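PDB 1WYD: aspartate--tRNA(Asp/Asn) ligase from Sulfolobus tokodaii, which attaches L-aspartate to tRNA(Asp) and probably also to tRNA(Asn), first activating the amino acid with ATP to form aspartyl-adenylate. Local coordinates for residues N236-L241 with E342-I347; E243-N248 with A395-G400. One frame throughout, in Å; residues are numbered along the deposited sequence.

How the interactions relate
From the N terminus, the OB-fold domain leads into the class II catalytic domain, and both contacts belong to the latter. Helix 235-256 comes first and supplies 236-241 and then, one residue later, 243-248. The chain returns to the first segment after 100 residues, when strand 343-348 brings in 342-347 and closes interaction 1; strand 394-400 then brings 395-400 to the second segment and closes interaction 2. The two loops therefore cross rather than nest. Together they lay one helix on two strands of the same mixed sheet, with strand 351-358 between them. The contacts merge where F344 meets F397 and L346 meets L246.

Interaction 1: residues N236-L241 with E342-I347; sequences NDVMQL and ESFDLI
A methylene carbon of M239, not its sulfur, sits squarely over the ring of F344: CG lies 3.4 Å from the ring centroid and only 8° off the ring normal, a CH-pi contact of nearly ideal geometry. It is joined by a Met-aromatic contact in the helix-on-sheet packing of the class II synthetase catalytic domain, where helix 235-256 rests on strand 343-348. The sulfur SD stands oblique to the ring, 4.0 Å from its centroid and displaced toward the stem, where it is 3.5 Å from F344 CB. CG and SD of M239 together span the phenylalanine from ring face to CB, and the bend at the last torsion (chi3 -79°) leaves CE at 4.1 Å from F344 CB. F344 CG lies between the backbone N and carbonyl carbon (chi1 72°), the crowded position, which presents the ring to the helix.

F318 of the adjacent strand 316-320 meets the F344 ring nearly at right angles, and L242 and V354 also pack on F344. With an alanine at F344, M239 CG would probably lose its aromatic platform and the methionine would be freer to turn. The contact is buried and wholly apolar, and V238 adds a lighter touch: its CG2 approaches the ring obliquely, 4.1 Å from F344 CE1.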
ATOM      1  N   ASN B 236       6.568  -8.381  23.542  1.00 46.77           N
ATOM      2  CA  ASN B 236       6.194  -9.785  23.493  1.00 46.74           C
ATOM      3  C   ASN B 236       4.883  -9.970  22.741  1.00 47.27           C
ATOM      4  O   ASN B 236       4.740 -10.903  21.950  1.00 47.65           O
ATOM      5  CB  ASN B 236       6.189 -10.414  24.893  1.00 47.33           C
ATOM      6  CG  ASN B 236       7.589 -10.391  25.575  1.00 47.19           C
ATOM      7  OD1 ASN B 236       7.729  -9.952  26.710  1.00 48.10           O
ATOM      8  ND2 ASN B 236       8.598 -10.882  24.892  1.00 48.35           N
ATOM      9  N   ASP B 237       3.935  -9.049  22.928  1.00 48.34           N
ATOM     10  CA  ASP B 237       2.644  -9.144  22.223  1.00 48.80           C
ATOM     11  C   ASP B 237       2.755  -9.088  20.702  1.00 48.77           C
ATOM     12  O   ASP B 237       2.119  -9.881  19.988  1.00 48.19           O
ATOM     13  CB  ASP B 237       1.696  -8.037  22.659  1.00 49.26           C
ATOM     14  CG  ASP B 237       1.268  -8.173  24.082  1.00 51.79           C
ATOM     15  OD1 ASP B 237       1.343  -7.152  24.817  1.00 51.16           O
ATOM     16  OD2 ASP B 237       0.853  -9.271  24.547  1.00 55.76           O
ATOM     17  N   VAL B 238       3.540  -8.117  20.224  1.00 48.11           N
ATOM     18  CA  VAL B 238       3.722  -7.911  18.804  1.00 47.41           C
ATOM     19  C   VAL B 238       4.570  -9.026  18.173  1.00 47.29           C
ATOM     20  O   VAL B 238       4.293  -9.485  17.047  1.00 46.49           O
ATOM     21  CB  VAL B 238       4.235  -6.457  18.464  1.00 47.60           C
ATOM     22  CG1 VAL B 238       3.196  -5.422  18.905  1.00 48.23           C
ATOM     23  CG2 VAL B 238       5.558  -6.152  19.090  1.00 45.93           C
ATOM     24  N   MET B 239       5.575  -9.488  18.902  1.00 47.43           N
ATOM     25  CA  MET B 239       6.314 -10.668  18.446  1.00 48.65           C
ATOM     26  C   MET B 239       5.366 -11.862  18.184  1.00 49.31           C
ATOM     27  O   MET B 239       5.464 -12.517  17.138  1.00 50.25           O
ATOM     28  CB  MET B 239       7.465 -11.017  19.396  1.00 48.55           C
ATOM     29  CG  MET B 239       8.683 -10.200  19.146  1.00 48.47           C
ATOM     30  SD  MET B 239      10.166 -10.826  19.958  1.00 54.73           S
ATOM     31  CE  MET B 239       9.940 -10.226  21.689  1.00 49.88           C
ATOM     32  N   GLN B 240       4.402 -12.081  19.076  1.00 49.38           N
ATOM     33  CA  GLN B 240       3.363 -13.102  18.851  1.00 50.33           C
ATOM     34  C   GLN B 240       2.379 -12.799  17.721  1.00 49.64           C
ATOM     35  O   GLN B 240       1.816 -13.709  17.105  1.00 49.41           O
ATOM     36  CB  GLN B 240       2.558 -13.303  20.116  1.00 49.88           C
ATOM     37  CG  GLN B 240       3.107 -14.369  20.981  1.00 54.45           C
ATOM     38  CD  GLN B 240       2.328 -14.463  22.274  1.00 59.69           C
ATOM     39  OE1 GLN B 240       1.082 -14.378  22.272  1.00 59.52           O
ATOM     40  NE2 GLN B 240       3.047 -14.606  23.387  1.00 59.54           N
ATOM     41  N   LEU B 241       2.115 -11.517  17.490  1.00 49.48           N
ATOM     42  CA  LEU B 241       1.307 -11.118  16.338  1.00 48.16           C
ATOM     43  C   LEU B 241       2.073 -11.475  15.060  1.00 47.78           C
ATOM     44  O   LEU B 241       1.511 -12.071  14.125  1.00 48.08           O
ATOM     45  CB  LEU B 241       1.035  -9.617  16.401  1.00 47.90           C
ATOM     46  CG  LEU B 241      -0.174  -8.951  15.743  1.00 48.46           C
ATOM     47  CD1 LEU B 241       0.299  -7.618  15.190  1.00 47.71           C
ATOM     48  CD2 LEU B 241      -0.835  -9.767  14.652  1.00 45.54           C
ATOM     49  N   GLU B 342      13.609  -3.292  25.638  1.00 53.98           N
ATOM     50  CA  GLU B 342      12.536  -4.174  25.235  1.00 53.13           C
ATOM     51  C   GLU B 342      12.413  -4.177  23.700  1.00 52.11           C
ATOM     52  O   GLU B 342      11.448  -3.696  23.135  1.00 51.34           O
ATOM     53  CB  GLU B 342      11.225  -3.796  25.932  1.00 53.42           C
ATOM     54  CG  GLU B 342      11.122  -4.268  27.384  1.00 53.71           C
ATOM     55  CD  GLU B 342       9.729  -4.097  28.017  1.00 54.92           C
ATOM     56  OE1 GLU B 342       8.682  -4.122  27.305  1.00 55.59           O
ATOM     57  OE2 GLU B 342       9.679  -3.938  29.252  1.00 55.43           O
ATOM     58  N   SER B 343      13.402  -4.766  23.040  1.00 51.42           N
ATOM     59  CA  SER B 343      13.470  -4.754  21.591  1.00 50.89           C
ATOM     60  C   SER B 343      13.746  -6.118  21.051  1.00 49.86           C
ATOM     61  O   SER B 343      14.151  -7.003  21.789  1.00 49.74           O
ATOM     62  CB  SER B 343      14.589  -3.841  21.143  1.00 50.96           C
ATOM     63  OG  SER B 343      15.791  -4.203  21.803  1.00 53.42           O
ATOM     64  N   PHE B 344      13.512  -6.279  19.745  1.00 49.19           N
ATOM     65  CA  PHE B 344      13.834  -7.519  19.045  1.00 47.09           C
ATOM     66  C   PHE B 344      14.241  -7.275  17.608  1.00 47.29           C
ATOM     67  O   PHE B 344      13.766  -6.350  16.979  1.00 47.41           O
ATOM     68  CB  PHE B 344      12.655  -8.486  19.099  1.00 46.71           C
ATOM     69  CG  PHE B 344      11.481  -8.095  18.234  1.00 43.49           C
ATOM     70  CD1 PHE B 344      10.512  -7.224  18.708  1.00 42.59           C
ATOM     71  CD2 PHE B 344      11.338  -8.617  16.957  1.00 41.67           C
ATOM     72  CE1 PHE B 344       9.427  -6.854  17.928  1.00 42.40           C
ATOM     73  CE2 PHE B 344      10.251  -8.266  16.163  1.00 43.05           C
ATOM     74  CZ  PHE B 344       9.290  -7.375  16.657  1.00 44.03           C
ATOM     75  N   ASP B 345      15.125  -8.116  17.093  1.00 47.23           N
ATOM     76  CA  ASP B 345      15.248  -8.308  15.648  1.00 46.66           C
ATOM     77  C   ASP B 345      14.743  -9.703  15.311  1.00 46.43           C
ATOM     78  O   ASP B 345      14.941 -10.632  16.098  1.00 46.10           O
ATOM     79  CB  ASP B 345      16.698  -8.162  15.195  1.00 46.30           C
ATOM     80  CG  ASP B 345      17.232  -6.756  15.415  1.00 46.60           C
ATOM     81  OD1 ASP B 345      16.524  -5.944  16.019  1.00 47.45           O
ATOM     82  OD2 ASP B 345      18.354  -6.374  15.061  1.00 46.16           O
ATOM     83  N   LEU B 346      14.069  -9.849  14.167  1.00 45.59           N
ATOM     84  CA  LEU B 346      13.833 -11.182  13.627  1.00 45.59           C
ATOM     85  C   LEU B 346      14.813 -11.461  12.511  1.00 45.62           C
ATOM     86  O   LEU B 346      14.825 -10.752  11.494  1.00 45.61           O
ATOM     87  CB  LEU B 346      12.397 -11.388  13.122  1.00 45.68           C
ATOM     88  CG  LEU B 346      12.102 -12.797  12.559  1.00 45.20           C
ATOM     89  CD1 LEU B 346      12.247 -13.938  13.643  1.00 46.26           C
ATOM     90  CD2 LEU B 346      10.761 -12.880  11.911  1.00 41.12           C
ATOM     91  N   ILE B 347      15.627 -12.502  12.717  1.00 45.50           N
ATOM     92  CA  ILE B 347      16.585 -12.986  11.725  1.00 44.69           C
ATOM     93  C   ILE B 347      16.104 -14.230  11.008  1.00 45.25           C
ATOM     94  O   ILE B 347      15.639 -15.208  11.653  1.00 46.32           O
ATOM     95  CB  ILE B 347      17.937 -13.313  12.388  1.00 44.61           C
ATOM     96  CG1 ILE B 347      18.330 -12.243  13.416  1.00 43.62           C
ATOM     97  CG2 ILE B 347      19.024 -13.576  11.323  1.00 43.92           C
ATOM     98  CD1 ILE B 347      18.767 -10.905  12.799  1.00 43.15           C
TER

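Interaction 2: residues E243-N248 with A395-G400; sequences EKILHN and AGFGMG
Helix segment 243-248 and strand segment 395-400 keep their backbones well apart, the nearest CA atoms, those of L246 and M399, being 10.6 Å from each other, and side chains alone bridge the interval. F397 and M399, alternate residues of the strand, both point toward the helix, with G398 between them. I245 reaches F397 head-on: its CD1 comes to the rim of the ring, close to the ring plane, and stops 4.0 Å from CZ. The extended isoleucine chain (chi2 -177°) carries this methyl outward to the far end of the phenylalanine. One residue on, L246 and M399 run past each other in opposite directions, and L246 CD2 lies 4.0 Å from M399 SD. The methionine is stretched through its first two torsions and then bends at the sulfur (chi3 75°).

This is helix-on-sheet packing within the antiparallel core of the class II catalytic domain. I245 also packs against F144, T147 and L148 of helix 128-150, while F397 and M399 both touch V354 of the neighbouring strand 351-358. The strand ends at G400, the N-cap of helix 401-409 and predicted to belong to the ATP site; the side chain of F397 is about 6 Å from that of R359, which is predicted to bind L-aspartate. All four touching side chains are buried hydrocarbon or thioether groups, which implies that exclusion of water, rather than polar pairing, probably accounts for most of the attraction between this helix and a strand that leads into the predicted ATP site.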
ATOM      1  N   GLU B 243       4.586 -13.566  14.520  1.00 46.00           N
ATOM      2  CA  GLU B 243       4.585 -15.027  14.407  1.00 46.61           C
ATOM      3  C   GLU B 243       3.360 -15.497  13.622  1.00 46.84           C
ATOM      4  O   GLU B 243       3.473 -16.220  12.631  1.00 47.42           O
ATOM      5  CB  GLU B 243       4.612 -15.681  15.813  1.00 46.60           C
ATOM      6  CG  GLU B 243       5.984 -15.719  16.508  1.00 48.14           C
ATOM      7  CD  GLU B 243       5.987 -16.402  17.893  1.00 51.83           C
ATOM      8  OE1 GLU B 243       4.918 -16.488  18.567  1.00 53.37           O
ATOM      9  OE2 GLU B 243       7.078 -16.857  18.325  1.00 50.55           O
ATOM     10  N   LYS B 244       2.188 -15.057  14.038  1.00 46.58           N
ATOM     11  CA  LYS B 244       0.971 -15.477  13.361  1.00 47.53           C
ATOM     12  C   LYS B 244       0.867 -14.975  11.919  1.00 46.41           C
ATOM     13  O   LYS B 244       0.373 -15.687  11.038  1.00 46.49           O
ATOM     14  CB  LYS B 244      -0.258 -15.053  14.176  1.00 47.97           C
ATOM     15  CG  LYS B 244      -0.424 -15.866  15.477  1.00 51.93           C
ATOM     16  CD  LYS B 244      -1.150 -15.071  16.611  1.00 55.52           C
ATOM     17  CE  LYS B 244      -2.678 -15.187  16.529  1.00 58.32           C
ATOM     18  NZ  LYS B 244      -3.348 -14.734  17.818  1.00 61.44           N
ATOM     19  N   ILE B 245       1.309 -13.731  11.706  1.00 45.86           N
ATOM     20  CA  ILE B 245       1.426 -13.112  10.382  1.00 44.11           C
ATOM     21  C   ILE B 245       2.318 -13.962   9.461  1.00 43.50           C
ATOM     22  O   ILE B 245       1.900 -14.394   8.395  1.00 42.48           O
ATOM     23  CB  ILE B 245       2.003 -11.661  10.538  1.00 44.72           C
ATOM     24  CG1 ILE B 245       0.970 -10.726  11.193  1.00 43.72           C
ATOM     25  CG2 ILE B 245       2.513 -11.098   9.174  1.00 43.16           C
ATOM     26  CD1 ILE B 245       1.450  -9.308  11.289  1.00 42.57           C
ATOM     27  N   LEU B 246       3.541 -14.210   9.908  1.00 43.89           N
ATOM     28  CA  LEU B 246       4.538 -14.938   9.117  1.00 45.08           C
ATOM     29  C   LEU B 246       4.073 -16.330   8.795  1.00 45.60           C
ATOM     30  O   LEU B 246       4.301 -16.839   7.708  1.00 46.51           O
ATOM     31  CB  LEU B 246       5.836 -15.046   9.889  1.00 45.16           C
ATOM     32  CG  LEU B 246       6.701 -13.815  10.068  1.00 41.18           C
ATOM     33  CD1 LEU B 246       7.987 -14.249  10.731  1.00 40.79           C
ATOM     34  CD2 LEU B 246       7.001 -13.226   8.717  1.00 43.24           C
ATOM     35  N   HIS B 247       3.394 -16.931   9.753  1.00 46.52           N
ATOM     36  CA  HIS B 247       2.813 -18.238   9.579  1.00 46.41           C
ATOM     37  C   HIS B 247       1.749 -18.201   8.496  1.00 46.21           C
ATOM     38  O   HIS B 247       1.690 -19.092   7.630  1.00 46.98           O
ATOM     39  CB  HIS B 247       2.222 -18.727  10.910  1.00 47.09           C
ATOM     40  CG  HIS B 247       1.713 -20.125  10.852  1.00 48.83           C
ATOM     41  ND1 HIS B 247       2.541 -21.220  10.978  1.00 52.46           N
ATOM     42  CD2 HIS B 247       0.478 -20.609  10.611  1.00 48.89           C
ATOM     43  CE1 HIS B 247       1.829 -22.324  10.859  1.00 52.15           C
ATOM     44  NE2 HIS B 247       0.576 -21.980  10.625  1.00 52.72           N
ATOM     45  N   ASN B 248       0.899 -17.187   8.509  1.00 45.30           N
ATOM     46  CA  ASN B 248      -0.137 -17.145   7.473  1.00 45.04           C
ATOM     47  C   ASN B 248       0.457 -16.857   6.088  1.00 45.43           C
ATOM     48  O   ASN B 248      -0.083 -17.312   5.048  1.00 46.21           O
ATOM     49  CB  ASN B 248      -1.210 -16.138   7.856  1.00 44.80           C
ATOM     50  CG  ASN B 248      -2.381 -16.138   6.919  1.00 45.28           C
ATOM     51  OD1 ASN B 248      -3.049 -17.162   6.760  1.00 46.19           O
ATOM     52  ND2 ASN B 248      -2.682 -14.962   6.323  1.00 39.87           N
ATOM     53  N   ALA B 395       3.502  -0.636  21.132  1.00 42.78           N
ATOM     54  CA  ALA B 395       4.636  -1.408  20.629  1.00 42.73           C
ATOM     55  C   ALA B 395       4.411  -1.632  19.161  1.00 42.87           C
ATOM     56  O   ALA B 395       3.259  -1.714  18.712  1.00 43.50           O
ATOM     57  CB  ALA B 395       4.746  -2.775  21.362  1.00 42.84           C
ATOM     58  N   GLY B 396       5.500  -1.727  18.400  1.00 42.68           N
ATOM     59  CA  GLY B 396       5.355  -1.975  16.985  1.00 41.70           C
ATOM     60  C   GLY B 396       6.571  -2.565  16.343  1.00 41.70           C
ATOM     61  O   GLY B 396       7.610  -2.734  16.975  1.00 42.12           O
ATOM     62  N   PHE B 397       6.436  -2.880  15.065  1.00 41.43           N
ATOM     63  CA  PHE B 397       7.566  -3.362  14.280  1.00 41.39           C
ATOM     64  C   PHE B 397       7.495  -2.912  12.813  1.00 40.14           C
ATOM     65  O   PHE B 397       6.475  -2.410  12.322  1.00 39.57           O
ATOM     66  CB  PHE B 397       7.642  -4.898  14.336  1.00 41.92           C
ATOM     67  CG  PHE B 397       6.490  -5.594  13.644  1.00 42.24           C
ATOM     68  CD1 PHE B 397       5.508  -6.246  14.395  1.00 45.05           C
ATOM     69  CD2 PHE B 397       6.418  -5.644  12.260  1.00 40.86           C
ATOM     70  CE1 PHE B 397       4.455  -6.886  13.772  1.00 45.89           C
ATOM     71  CE2 PHE B 397       5.376  -6.252  11.619  1.00 41.58           C
ATOM     72  CZ  PHE B 397       4.388  -6.886  12.364  1.00 46.79           C
ATOM     73  N   GLY B 398       8.610  -3.114  12.130  1.00 39.43           N
ATOM     74  CA  GLY B 398       8.722  -2.866  10.707  1.00 37.59           C
ATOM     75  C   GLY B 398       9.476  -4.055  10.149  1.00 36.88           C
ATOM     76  O   GLY B 398      10.480  -4.521  10.750  1.00 34.89           O
ATOM     77  N   MET B 399       8.928  -4.578   9.047  1.00 35.73           N
ATOM     78  CA  MET B 399       9.515  -5.638   8.262  1.00 35.31           C
ATOM     79  C   MET B 399       9.760  -5.127   6.836  1.00 35.57           C
ATOM     80  O   MET B 399       8.897  -4.480   6.246  1.00 34.55           O
ATOM     81  CB  MET B 399       8.546  -6.788   8.216  1.00 34.32           C
ATOM     82  CG  MET B 399       8.739  -7.779   7.087  1.00 35.06           C
ATOM     83  SD  MET B 399       7.963  -9.450   7.639  1.00 39.07           S
ATOM     84  CE  MET B 399       6.310  -9.112   7.492  1.00 35.22           C
ATOM     85  N   GLY B 400      10.906  -5.500   6.269  1.00 35.57           N
ATOM     86  CA  GLY B 400      11.207  -5.145   4.915  1.00 36.39           C
ATOM     87  C   GLY B 400      10.602  -6.136   3.978  1.00 36.93           C
ATOM     88  O   GLY B 400      10.917  -7.309   4.066  1.00 38.50           O
TER